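Local atomic coordinates of E2A dna-binding protein (Human adenovirus 5, PDB entry 2WB0), a protein that binds single-stranded DNA and supports viral strand-displacement replication, unwinding the template without ATP through its capacity to form multimers and enhancing the rate of initiation. Residues 107-112 / 190-195; 161-166 / 183-188; 196-201 / 270-275; 96-101 / 215-220. All blocks are in the same frame, centred on the assembly; numbering follows the deposited sequence.

Contact 1: 107-112 / 190-195; sequences GELKCL and AKAQVA. With ZN (zinc ion), chain B.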
loop_
_atom_site.group_PDB
_atom_site.type_symbol
_atom_site.label_atom_id
_atom_site.label_comp_id
_atom_site.label_asym_id
_atom_site.label_seq_id
_atom_site.Cartn_x
_atom_site.Cartn_y
_atom_site.Cartn_z
ATOM N N GLY A 107 -3.804 14.388 17.584
ATOM C CA GLY A 107 -2.377 14.621 17.566
ATOM C C GLY A 107 -1.554 13.369 17.724
ATOM O O GLY A 107 -0.312 13.421 17.682
ATOM N N GLU A 108 -2.204 12.225 17.938
ATOM C CA GLU A 108 -1.433 11.015 18.225
ATOM C C GLU A 108 -1.345 10.082 17.011
ATOM O O GLU A 108 -2.401 9.697 16.463
ATOM C CB GLU A 108 -2.045 10.286 19.420
ATOM C CG GLU A 108 -1.216 9.066 19.917
ATOM C CD GLU A 108 -1.895 8.441 21.100
ATOM O OE1 GLU A 108 -1.931 9.148 22.127
ATOM O OE2 GLU A 108 -2.413 7.295 20.971
ATOM N N LEU A 109 -0.103 9.720 16.612
ATOM C CA LEU A 109 0.101 8.619 15.633
ATOM C C LEU A 109 0.666 7.331 16.283
ATOM O O LEU A 109 1.374 7.422 17.267
ATOM C CB LEU A 109 1.006 9.032 14.489
ATOM C CG LEU A 109 0.445 10.235 13.736
ATOM C CD1 LEU A 109 1.553 10.808 12.983
ATOM C CD2 LEU A 109 -0.753 9.761 12.816
ATOM N N LYS A 110 0.281 6.169 15.771
ATOM C CA LYS A 110 0.899 4.864 16.170
ATOM C C LYS A 110 1.602 4.267 14.939
ATOM O O LYS A 110 1.108 4.391 13.820
ATOM C CB LYS A 110 -0.149 3.871 16.735
ATOM C CG LYS A 110 -0.721 4.425 18.005
ATOM C CD LYS A 110 -1.861 3.654 18.552
ATOM C CE LYS A 110 -2.691 4.554 19.536
ATOM N NZ LYS A 110 -3.777 5.699 19.141
ATOM N N CYS A 111 2.775 3.666 15.131
ATOM C CA CYS A 111 3.490 3.014 14.048
ATOM C C CYS A 111 3.064 1.582 13.864
ATOM O O CYS A 111 2.105 1.134 14.479
ATOM C CB CYS A 111 5.009 3.113 14.271
ATOM S SG CYS A 111 5.578 2.067 15.615
ATOM N N LEU A 112 3.762 0.852 12.996
ATOM C CA LEU A 112 3.419 -0.550 12.708
ATOM C C LEU A 112 3.569 -1.482 13.900
ATOM O O LEU A 112 2.884 -2.491 13.979
ATOM C CB LEU A 112 4.272 -1.062 11.560
ATOM C CG LEU A 112 3.822 -0.942 10.113
ATOM C CD1 LEU A 112 2.393 -0.373 9.764
ATOM C CD2 LEU A 112 4.953 -0.617 9.142
ATOM N N ALA A 190 1.091 16.293 11.984
ATOM C CA ALA A 190 -0.250 16.802 11.758
ATOM C C ALA A 190 -0.793 16.418 10.373
ATOM O O ALA A 190 -1.951 16.028 10.228
ATOM C CB ALA A 190 -0.290 18.362 11.986
ATOM N N LYS A 191 0.034 16.581 9.345
ATOM C CA LYS A 191 -0.354 16.180 8.006
ATOM C C LYS A 191 -0.623 14.634 7.927
ATOM O O LYS A 191 -1.525 14.203 7.206
ATOM C CB LYS A 191 0.773 16.518 7.001
ATOM C CG LYS A 191 0.316 16.241 5.583
ATOM C CD LYS A 191 0.957 17.196 4.619
ATOM C CE LYS A 191 2.183 16.719 3.998
ATOM N NZ LYS A 191 2.805 18.034 3.542
ATOM N N ALA A 192 0.212 13.819 8.590
ATOM C CA ALA A 192 -0.031 12.377 8.642
ATOM C C ALA A 192 -1.395 12.120 9.231
ATOM O O ALA A 192 -2.142 11.288 8.705
ATOM C CB ALA A 192 1.017 11.631 9.453
ATOM N N GLN A 193 -1.724 12.793 10.338
ATOM C CA GLN A 193 -3.000 12.466 10.926
ATOM C C GLN A 193 -4.139 12.873 9.988
ATOM O O GLN A 193 -5.106 12.163 9.859
ATOM C CB GLN A 193 -3.216 13.041 12.318
ATOM C CG GLN A 193 -4.590 12.482 12.911
ATOM C CD GLN A 193 -4.671 12.588 14.449
ATOM O OE1 GLN A 193 -4.612 11.563 15.192
ATOM N NE2 GLN A 193 -4.820 13.826 14.933
ATOM N N VAL A 194 -4.020 14.000 9.324
ATOM C CA VAL A 194 -5.063 14.343 8.315
ATOM C C VAL A 194 -5.287 13.187 7.336
ATOM O O VAL A 194 -6.420 12.824 7.068
ATOM C CB VAL A 194 -4.682 15.612 7.562
ATOM C CG1 VAL A 194 -5.652 15.818 6.374
ATOM C CG2 VAL A 194 -4.781 16.817 8.479
ATOM N N ALA A 195 -4.209 12.581 6.804
ATOM C CA ALA A 195 -4.341 11.464 5.817
ATOM C C ALA A 195 -4.984 10.184 6.383
ATOM O O ALA A 195 -5.723 9.431 5.671
ATOM C CB ALA A 195 -2.929 11.127 5.247
HETATM ZN ZN ZN B . 7.522 1.135 14.875
#
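The flat carboxamide at the end of the Q193 side chain lies against the backbone of G107 and E108, its CD 3.7 Å from G107 N; the orientation of this amide in the model is doubtful. The Q193 chain is extended, with CG anti to the backbone N (chi1 -174°), and it spans the distance from the helix to the loop. A second flat group belongs to E108, whose CB points away from the helix; its carboxylate is met on the anti side of OE2 by K110 NZ at 2.8 Å, a salt bridge inside the loop in which NZ sits 23° out of the carboxylate plane. K110 NZ also donates a hydrogen bond to R101 O.

This is where helix 189-206 of the zinc-binding domain lies against the loop that brings C111 to its metal. C111 SG binds the zinc ion at 2.3 Å, and H113, C166 and C182 complete the site; the helix itself does not touch the metal.

L109 carries the apolar half of the contact. Its CD1 methyl meets A192 CB at 3.7 Å, and CD2 lies 4.0 Å from Q193 CA, so the forked end of the leucine straddles two successive residues of the helix. F186 of strand 185-186 touches both L109 and A192. Near the start of the helix, D162 OD2 accepts a hydrogen bond from A190 N, and on the loop side G107 O takes one from R164 NH2.

Contact 2: 161-166 / 183-188; sequences TDARCC and GMFFSE. With ZN (zinc ion), chain B.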
loop_
_atom_site.group_PDB
_atom_site.type_symbol
_atom_site.label_atom_id
_atom_site.label_comp_id
_atom_site.label_asym_id
_atom_site.label_seq_id
_atom_site.Cartn_x
_atom_site.Cartn_y
_atom_site.Cartn_z
ATOM N N THR A 161 9.078 20.881 13.430
ATOM C CA THR A 161 9.081 20.599 14.877
ATOM C C THR A 161 7.983 19.616 15.309
ATOM O O THR A 161 7.784 19.330 16.492
ATOM C CB THR A 161 8.917 21.899 15.718
ATOM O OG1 THR A 161 7.646 22.482 15.413
ATOM C CG2 THR A 161 10.043 22.866 15.404
ATOM N N ASP A 162 7.265 19.099 14.327
ATOM C CA ASP A 162 6.171 18.194 14.603
ATOM C C ASP A 162 6.385 16.815 13.933
ATOM O O ASP A 162 5.401 16.148 13.577
ATOM C CB ASP A 162 4.877 18.853 14.111
ATOM C CG ASP A 162 3.646 18.074 14.491
ATOM O OD1 ASP A 162 3.610 17.496 15.629
ATOM O OD2 ASP A 162 2.723 18.034 13.637
ATOM N N ALA A 163 7.646 16.389 13.766
ATOM C CA ALA A 163 7.930 15.046 13.221
ATOM C C ALA A 163 7.665 13.936 14.244
ATOM O O ALA A 163 7.516 14.202 15.449
ATOM C CB ALA A 163 9.380 14.973 12.705
ATOM N N ARG A 164 7.500 12.698 13.748
ATOM C CA ARG A 164 7.116 11.562 14.593
ATOM C C ARG A 164 7.960 10.431 14.105
ATOM O O ARG A 164 8.037 10.198 12.887
ATOM C CB ARG A 164 5.635 11.159 14.334
ATOM C CG ARG A 164 4.719 12.346 14.547
ATOM C CD ARG A 164 4.481 12.493 16.092
ATOM N NE ARG A 164 3.183 13.161 16.284
ATOM C CZ ARG A 164 3.065 14.454 16.111
ATOM N NH1 ARG A 164 4.158 15.088 15.779
ATOM N NH2 ARG A 164 1.910 15.114 16.267
ATOM N N CYS A 165 8.533 9.695 15.031
ATOM C CA CYS A 165 9.314 8.493 14.745
ATOM C C CYS A 165 8.757 7.229 15.468
ATOM O O CYS A 165 8.011 7.320 16.469
ATOM C CB CYS A 165 10.793 8.751 15.142
ATOM S SG CYS A 165 11.088 8.821 16.962
ATOM N N CYS A 166 9.114 6.054 14.956
ATOM C CA CYS A 166 8.835 4.764 15.628
ATOM C C CYS A 166 9.512 4.853 17.025
ATOM O O CYS A 166 10.572 5.447 17.119
ATOM C CB CYS A 166 9.508 3.673 14.820
ATOM S SG CYS A 166 9.510 2.092 15.671
ATOM N N GLY A 183 10.336 1.294 10.296
ATOM C CA GLY A 183 10.639 2.115 9.118
ATOM C C GLY A 183 9.652 3.271 8.896
ATOM O O GLY A 183 9.734 3.979 7.907
ATOM N N MET A 184 8.673 3.425 9.782
ATOM C CA MET A 184 7.701 4.502 9.655
ATOM C C MET A 184 8.265 5.770 10.311
ATOM O O MET A 184 8.844 5.730 11.418
ATOM C CB MET A 184 6.414 4.079 10.366
ATOM C CG MET A 184 5.230 4.902 9.988
ATOM S SD MET A 184 3.653 4.047 10.305
ATOM C CE MET A 184 3.874 2.515 9.667
ATOM N N PHE A 185 8.079 6.893 9.635
ATOM C CA PHE A 185 8.523 8.223 10.084
ATOM C C PHE A 185 7.685 9.259 9.351
ATOM O O PHE A 185 7.454 9.136 8.110
ATOM C CB PHE A 185 10.000 8.451 9.746
ATOM C CG PHE A 185 10.451 9.827 10.053
ATOM C CD1 PHE A 185 10.744 10.181 11.372
ATOM C CD2 PHE A 185 10.454 10.822 9.050
ATOM C CE1 PHE A 185 11.148 11.487 11.707
ATOM C CE2 PHE A 185 10.891 12.138 9.385
ATOM C CZ PHE A 185 11.213 12.449 10.693
ATOM N N PHE A 186 7.206 10.252 10.076
ATOM C CA PHE A 186 6.495 11.370 9.461
ATOM C C PHE A 186 7.219 12.673 9.745
ATOM O O PHE A 186 7.477 13.016 10.902
ATOM C CB PHE A 186 5.042 11.397 9.956
ATOM C CG PHE A 186 4.302 10.111 9.692
ATOM C CD1 PHE A 186 4.062 9.697 8.363
ATOM C CD2 PHE A 186 3.812 9.344 10.737
ATOM C CE1 PHE A 186 3.364 8.527 8.076
ATOM C CE2 PHE A 186 3.115 8.143 10.479
ATOM C CZ PHE A 186 2.920 7.710 9.167
ATOM N N SER A 187 7.622 13.368 8.674
ATOM C CA SER A 187 8.245 14.702 8.820
ATOM C C SER A 187 7.196 15.622 9.378
ATOM O O SER A 187 7.481 16.547 10.155
ATOM C CB SER A 187 8.629 15.260 7.461
ATOM O OG SER A 187 9.990 15.016 7.298
ATOM N N GLU A 188 5.949 15.339 9.020
ATOM C CA GLU A 188 4.891 16.192 9.542
ATOM C C GLU A 188 3.688 15.439 10.111
ATOM O O GLU A 188 2.823 14.965 9.381
ATOM C CB GLU A 188 4.519 17.329 8.528
ATOM C CG GLU A 188 4.386 16.884 7.098
ATOM C CD GLU A 188 4.983 17.861 6.030
ATOM O OE1 GLU A 188 5.569 17.288 5.068
ATOM O OE2 GLU A 188 4.851 19.140 6.125
HETATM ZN ZN ZN B . 7.522 1.135 14.875
HETATM O O HOH W 1 6.800 18.902 11.540
HETATM O O HOH W 2 11.066 6.301 12.881
#
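R164 and F186 pair through two backbone hydrogen bonds, R164 N to F186 O and F186 N to R164 O, both 2.9 Å and both lying in the plane of the accepting carbonyl. They form an antiparallel hydrogen-bonded pair. Beyond it the direct bonding gives out, and water takes over at both ends: one molecule accepts from D162 N and donates to S187 O, and another accepts from C166 N and donates to M184 O at 2.7 Å.

A weaker class of contact runs alongside these bonds. A163 CA approaches F186 O at 3.1 Å, a CA-H...O contact, and F185 CA makes a similar one to R164 O.

The strands 158-165 and 185-186 belong to the three-strand antiparallel sheet of the zinc-binding domain, with 158-165 in the middle and 185-186 at one edge. Just past the pairing, C166 SG supplies another ligand of the zinc ion.

Apolar contacts centre on F185. Its CG is anti to the backbone N (chi1 174°), beside the carbonyl carbon, and the ring lies beside the neighbouring strand: CZ meets A163 CB obliquely at 3.7 Å, R164 O stands oblique to the ring 3.1 Å from CD1, and C165 CB comes to the ring edge near its plane, 4.0 Å from CD1. H122 of strand 118-124 meets the same phenyl ring edge-to-face. F186 points to the other face of the sheet, and R164 CB comes to its ring edge.

Charge is handled within 161-166, where R164 is paired with D162. S187 OG is hydrogen-bonded to H122 ND1.

Contact 3: 196-201 / 270-275; sequences FKQIKA and PALIVF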
loop_
_atom_site.group_PDB
_atom_site.type_symbol
_atom_site.label_atom_id
_atom_site.label_comp_id
_atom_site.label_asym_id
_atom_site.label_seq_id
_atom_site.Cartn_x
_atom_site.Cartn_y
_atom_site.Cartn_z
ATOM N N PHE A 196 -4.683 9.881 7.639
ATOM C CA PHE A 196 -5.410 8.788 8.283
ATOM C C PHE A 196 -6.890 9.116 8.537
ATOM O O PHE A 196 -7.741 8.247 8.416
ATOM C CB PHE A 196 -4.725 8.311 9.571
ATOM C CG PHE A 196 -3.435 7.464 9.322
ATOM C CD1 PHE A 196 -3.494 6.090 9.162
ATOM C CD2 PHE A 196 -2.212 8.078 9.291
ATOM C CE1 PHE A 196 -2.357 5.327 8.978
ATOM C CE2 PHE A 196 -1.019 7.316 9.076
ATOM C CZ PHE A 196 -1.132 5.915 8.922
ATOM N N LYS A 197 -7.183 10.370 8.879
ATOM C CA LYS A 197 -8.599 10.748 9.045
ATOM C C LYS A 197 -9.327 10.626 7.719
ATOM O O LYS A 197 -10.524 10.282 7.679
ATOM C CB LYS A 197 -8.710 12.198 9.557
ATOM C CG LYS A 197 -8.480 12.266 11.101
ATOM C CD LYS A 197 -8.601 13.734 11.607
ATOM C CE LYS A 197 -8.813 13.813 13.124
ATOM N NZ LYS A 197 -8.369 15.145 13.635
ATOM N N GLN A 198 -8.613 10.976 6.644
ATOM C CA GLN A 198 -9.158 10.946 5.279
ATOM C C GLN A 198 -9.533 9.521 4.908
ATOM O O GLN A 198 -10.630 9.311 4.400
ATOM C CB GLN A 198 -8.139 11.510 4.257
ATOM C CG GLN A 198 -8.705 11.751 2.793
ATOM C CD GLN A 198 -8.971 10.495 2.003
ATOM O OE1 GLN A 198 -9.841 10.488 1.082
ATOM N NE2 GLN A 198 -8.167 9.428 2.265
ATOM N N ILE A 199 -8.657 8.540 5.173
ATOM C CA ILE A 199 -8.991 7.176 4.718
ATOM C C ILE A 199 -10.158 6.613 5.551
ATOM O O ILE A 199 -11.069 5.961 5.008
ATOM C CB ILE A 199 -7.738 6.210 4.684
ATOM C CG1 ILE A 199 -8.140 4.903 3.965
ATOM C CG2 ILE A 199 -7.192 5.920 6.081
ATOM C CD1 ILE A 199 -8.590 5.153 2.466
ATOM N N LYS A 200 -10.128 6.889 6.844
ATOM C CA LYS A 200 -11.197 6.459 7.730
ATOM C C LYS A 200 -12.545 7.072 7.302
ATOM O O LYS A 200 -13.527 6.349 7.141
ATOM C CB LYS A 200 -10.846 6.744 9.158
ATOM C CG LYS A 200 -12.012 6.456 10.126
ATOM C CD LYS A 200 -11.487 6.618 11.581
ATOM C CE LYS A 200 -12.651 6.943 12.522
ATOM N NZ LYS A 200 -12.178 7.478 13.874
ATOM N N ALA A 201 -12.563 8.342 6.932
ATOM C CA ALA A 201 -13.799 8.949 6.414
ATOM C C ALA A 201 -14.244 8.410 5.051
ATOM O O ALA A 201 -15.446 8.360 4.711
ATOM C CB ALA A 201 -13.650 10.552 6.334
ATOM N N PRO A 270 -7.768 17.100 3.785
ATOM C CA PRO A 270 -7.114 17.213 2.459
ATOM C C PRO A 270 -5.689 16.699 2.451
ATOM O O PRO A 270 -4.786 17.441 2.104
ATOM C CB PRO A 270 -7.147 18.721 2.209
ATOM C CG PRO A 270 -7.012 19.301 3.608
ATOM C CD PRO A 270 -7.856 18.410 4.466
ATOM N N ALA A 271 -5.494 15.400 2.723
ATOM C CA ALA A 271 -4.165 14.752 2.555
ATOM C C ALA A 271 -4.452 13.267 2.350
ATOM O O ALA A 271 -5.420 12.739 2.922
ATOM C CB ALA A 271 -3.227 14.935 3.805
ATOM N N LEU A 272 -3.686 12.631 1.462
ATOM C CA LEU A 272 -3.830 11.208 1.200
ATOM C C LEU A 272 -2.616 10.437 1.724
ATOM O O LEU A 272 -1.492 10.902 1.627
ATOM C CB LEU A 272 -3.882 10.966 -0.315
ATOM C CG LEU A 272 -5.265 10.983 -0.971
ATOM C CD1 LEU A 272 -6.479 11.545 -0.213
ATOM C CD2 LEU A 272 -5.349 10.898 -2.464
ATOM N N ILE A 273 -2.868 9.222 2.210
ATOM C CA ILE A 273 -1.769 8.280 2.487
ATOM C C ILE A 273 -1.365 7.763 1.092
ATOM O O ILE A 273 -2.212 7.322 0.308
ATOM C CB ILE A 273 -2.305 7.059 3.306
ATOM C CG1 ILE A 273 -2.679 7.506 4.724
ATOM C CG2 ILE A 273 -1.284 5.813 3.196
ATOM C CD1 ILE A 273 -3.364 6.415 5.620
ATOM N N VAL A 274 -0.072 7.766 0.805
ATOM C CA VAL A 274 0.389 7.250 -0.432
ATOM C C VAL A 274 1.464 6.167 -0.190
ATOM O O VAL A 274 2.421 6.414 0.545
ATOM C CB VAL A 274 1.021 8.377 -1.287
ATOM C CG1 VAL A 274 1.585 7.809 -2.569
ATOM C CG2 VAL A 274 -0.003 9.506 -1.592
ATOM N N PHE A 275 1.319 4.997 -0.832
ATOM C CA PHE A 275 2.210 3.892 -0.713
ATOM C C PHE A 275 3.173 3.899 -1.909
ATOM O O PHE A 275 2.699 3.974 -3.047
ATOM C CB PHE A 275 1.429 2.545 -0.720
ATOM C CG PHE A 275 0.409 2.436 0.406
ATOM C CD1 PHE A 275 0.824 2.372 1.757
ATOM C CD2 PHE A 275 -0.941 2.410 0.099
ATOM C CE1 PHE A 275 -0.127 2.295 2.781
ATOM C CE2 PHE A 275 -1.907 2.341 1.123
ATOM C CZ PHE A 275 -1.479 2.256 2.458
HETATM O O HOH W 3 -5.730 8.755 2.975
#
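Q198 leaves helix 189-206 with its CB 3.3 Å from A271 O, and the rest of its side chain can be followed along the opposing strand. CG, anti to the backbone N (chi1 -170°), stays near the same carbonyl at 3.4 Å and also meets L272 CD1. A bend at chi2 (-72°) then places CD 3.5 Å from that methyl, where the two side chains cross obliquely. At the tip the amide divides its work: OE1 is hydrogen-bonded to S266 OG, and NE2 gives a weak hydrogen bond to a water that also accepts from I273 N at 3.0 Å.

On the neighbouring side of the helix, F196 and I199 make the apolar contacts. I273 CD1 lies over one face of the F196 ring, displaced toward the rim, 3.7 Å from the centroid, in a CH-pi contact; I199 CG2 meets the same methyl at 3.9 Å. F196 and I199 both cross I273 at about a right angle.

The helix passes over strand 271-275 with an angle of 91° between the short axes, which approach to 7.1 Å. The contact thus joins the helix of the first zinc-binding region to a strand of the second. L242 of strand 242-246 also touches both F196 and I273.

The chemistry implies an interface held chiefly by hydrocarbon contacts, in which the buried amide is satisfied by S266 and, weakly, by a water.

Contact 4: 96-101 / 215-220; sequences ALWLHR and GHLLMP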
loop_
_atom_site.group_PDB
_atom_site.type_symbol
_atom_site.label_atom_id
_atom_site.label_comp_id
_atom_site.label_asym_id
_atom_site.label_seq_id
_atom_site.Cartn_x
_atom_site.Cartn_y
_atom_site.Cartn_z
ATOM N N ALA A 96 -2.285 -6.236 3.544
ATOM C CA ALA A 96 -2.752 -6.562 4.920
ATOM C C ALA A 96 -3.684 -5.428 5.396
ATOM O O ALA A 96 -3.783 -4.381 4.762
ATOM C CB ALA A 96 -1.574 -6.811 5.957
ATOM N N LEU A 97 -4.419 -5.701 6.465
ATOM C CA LEU A 97 -5.299 -4.781 7.075
ATOM C C LEU A 97 -4.617 -4.399 8.368
ATOM O O LEU A 97 -4.476 -5.285 9.262
ATOM C CB LEU A 97 -6.560 -5.528 7.456
ATOM C CG LEU A 97 -7.627 -5.598 6.369
ATOM C CD1 LEU A 97 -7.382 -5.161 4.845
ATOM C CD2 LEU A 97 -8.682 -6.693 6.570
ATOM N N TRP A 98 -4.280 -3.086 8.499
ATOM C CA TRP A 98 -3.603 -2.607 9.678
ATOM C C TRP A 98 -4.592 -1.802 10.540
ATOM O O TRP A 98 -5.150 -0.830 10.077
ATOM C CB TRP A 98 -2.377 -1.785 9.282
ATOM C CG TRP A 98 -1.733 -1.001 10.421
ATOM C CD1 TRP A 98 -1.545 -1.395 11.741
ATOM C CD2 TRP A 98 -1.097 0.269 10.283
ATOM N NE1 TRP A 98 -0.881 -0.399 12.431
ATOM C CE2 TRP A 98 -0.585 0.629 11.559
ATOM C CE3 TRP A 98 -0.961 1.163 9.200
ATOM C CZ2 TRP A 98 -0.009 1.879 11.808
ATOM C CZ3 TRP A 98 -0.343 2.415 9.431
ATOM C CH2 TRP A 98 0.141 2.742 10.736
ATOM N N LEU A 99 -4.808 -2.229 11.795
ATOM C CA LEU A 99 -5.714 -1.524 12.704
ATOM C C LEU A 99 -4.867 -0.418 13.233
ATOM O O LEU A 99 -4.146 -0.607 14.233
ATOM C CB LEU A 99 -6.157 -2.449 13.868
ATOM C CG LEU A 99 -7.045 -1.752 14.945
ATOM C CD1 LEU A 99 -8.308 -1.276 14.303
ATOM C CD2 LEU A 99 -7.382 -2.813 16.057
ATOM N N HIS A 100 -4.905 0.741 12.574
ATOM C CA HIS A 100 -3.804 1.695 12.739
ATOM C C HIS A 100 -3.895 2.545 13.991
ATOM O O HIS A 100 -2.872 2.936 14.510
ATOM C CB HIS A 100 -3.716 2.640 11.514
ATOM C CG HIS A 100 -5.027 3.244 11.117
ATOM N ND1 HIS A 100 -5.516 4.442 11.640
ATOM C CD2 HIS A 100 -5.956 2.799 10.243
ATOM C CE1 HIS A 100 -6.697 4.679 11.089
ATOM N NE2 HIS A 100 -6.982 3.699 10.231
ATOM N N ARG A 101 -5.114 2.907 14.420
ATOM C CA ARG A 101 -5.362 3.781 15.579
ATOM C C ARG A 101 -4.684 5.119 15.458
ATOM O O ARG A 101 -4.256 5.727 16.459
ATOM C CB ARG A 101 -4.964 3.075 16.899
ATOM C CG ARG A 101 -5.812 1.849 17.136
ATOM C CD ARG A 101 -5.677 1.247 18.511
ATOM N NE ARG A 101 -6.242 -0.100 18.418
ATOM C CZ ARG A 101 -6.236 -1.020 19.390
ATOM N NH1 ARG A 101 -5.701 -0.751 20.578
ATOM N NH2 ARG A 101 -6.782 -2.217 19.181
ATOM N N GLY A 215 -11.788 1.132 11.076
ATOM C CA GLY A 215 -10.488 1.442 11.683
ATOM C C GLY A 215 -9.304 0.713 11.031
ATOM O O GLY A 215 -8.201 0.858 11.479
ATOM N N HIS A 216 -9.534 -0.141 10.053
ATOM C CA HIS A 216 -8.430 -0.852 9.366
ATOM C C HIS A 216 -7.936 -0.114 8.127
ATOM O O HIS A 216 -8.736 0.387 7.346
ATOM C CB HIS A 216 -8.911 -2.243 8.957
ATOM C CG HIS A 216 -8.994 -3.209 10.109
ATOM N ND1 HIS A 216 -10.099 -3.294 10.932
ATOM C CD2 HIS A 216 -8.113 -4.135 10.556
ATOM C CE1 HIS A 216 -9.873 -4.199 11.875
ATOM N NE2 HIS A 216 -8.668 -4.712 11.676
ATOM N N LEU A 217 -6.616 -0.124 7.883
ATOM C CA LEU A 217 -6.136 0.433 6.631
ATOM C C LEU A 217 -5.725 -0.761 5.740
ATOM O O LEU A 217 -4.882 -1.578 6.127
ATOM C CB LEU A 217 -4.909 1.358 6.882
ATOM C CG LEU A 217 -4.100 1.803 5.640
ATOM C CD1 LEU A 217 -4.985 2.652 4.618
ATOM C CD2 LEU A 217 -2.768 2.579 6.035
ATOM N N LEU A 218 -6.269 -0.809 4.534
ATOM C CA LEU A 218 -5.804 -1.764 3.568
ATOM C C LEU A 218 -4.529 -1.186 3.003
ATOM O O LEU A 218 -4.540 -0.083 2.419
ATOM C CB LEU A 218 -6.800 -1.791 2.430
ATOM C CG LEU A 218 -6.822 -2.823 1.326
ATOM C CD1 LEU A 218 -7.278 -2.391 -0.018
ATOM C CD2 LEU A 218 -6.004 -4.135 1.369
ATOM N N MET A 219 -3.456 -1.932 3.157
ATOM C CA MET A 219 -2.103 -1.473 2.755
ATOM C C MET A 219 -1.352 -2.567 2.060
ATOM O O MET A 219 -1.512 -3.760 2.385
ATOM C CB MET A 219 -1.331 -0.989 3.995
ATOM C CG MET A 219 -1.012 -2.116 5.078
ATOM S SD MET A 219 -0.166 -1.406 6.516
ATOM C CE MET A 219 0.909 -2.768 6.833
ATOM N N PRO A 220 -0.444 -2.202 1.144
ATOM C CA PRO A 220 0.381 -3.247 0.557
ATOM C C PRO A 220 1.560 -3.632 1.456
ATOM O O PRO A 220 2.145 -2.745 2.106
ATOM C CB PRO A 220 0.890 -2.600 -0.752
ATOM C CG PRO A 220 1.005 -1.093 -0.347
ATOM C CD PRO A 220 -0.149 -0.844 0.628
HETATM O O HOH W 4 -9.357 3.366 8.637
HETATM O O HOH W 5 -7.804 2.467 13.627
#
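W98 and L217 are a cross-strand pair on one face of the sheet; with CG anti to the backbone N in both (chi1 169° for the tryptophan), W98 CE3 and L217 CD2 meet at 3.9 Å. M219 differs: its CG sits between the backbone N and the carbonyl carbon (chi1 65°), and SD comes 3.6 Å from W98 CB. The sulfur stands oblique to the indole, 5.0 Å from the centroid of its six-membered ring, a Met-aromatic contact. H100 CB rests over the centre of one face of the indole.

On the other face of the sheet L97 CD1 touches L218 CD2, and L99 CD1 lies over the H216 ring, displaced toward its rim.

Strands 96-99 and 216-220 form a two-strand antiparallel sheet. A96 and M219 exchange backbone hydrogen bonds, as do W98 and L217; L217 N to W98 O is 2.7 Å. Past L99, H100 N makes a weak hydrogen bond to G215 O, 3.5 Å. The water that bridges R101 N and G215 O also lies over the centre of one face of the H100 ring, while another lies at its edge, 2.9 Å from NE2; H100 ND1 is hydrogen-bonded to C102 N.

Regular backbone bonds therefore fix the register over most of the pair, while the G215 end is joined by one weak bond and a bridging water, and the W98 face is apolar apart from the histidine beside it.

Overall arrangement
Contacts 1 and 3 use successive turns of helix 189-206, the first turned to the zinc-bearing loop and the second to strand 271-276. Every touching residue of contact 3 is buried, whereas contact 1 has an exposed end at G107 and contact 4 an exposed end at L99. Contacts 2 and 4 are antiparallel strand pairs bound by backbone hydrogen bonds; the two helix contacts rely on side chains instead. Contacts 1 and 2 each supply a cysteine to the same zinc ion and are joined by packing of L109 on F186 and L112 on M184. Aromatic and apolar side chains join the rest: F196 meets W98, H100 and F186, and F275 packs on M219 and P220.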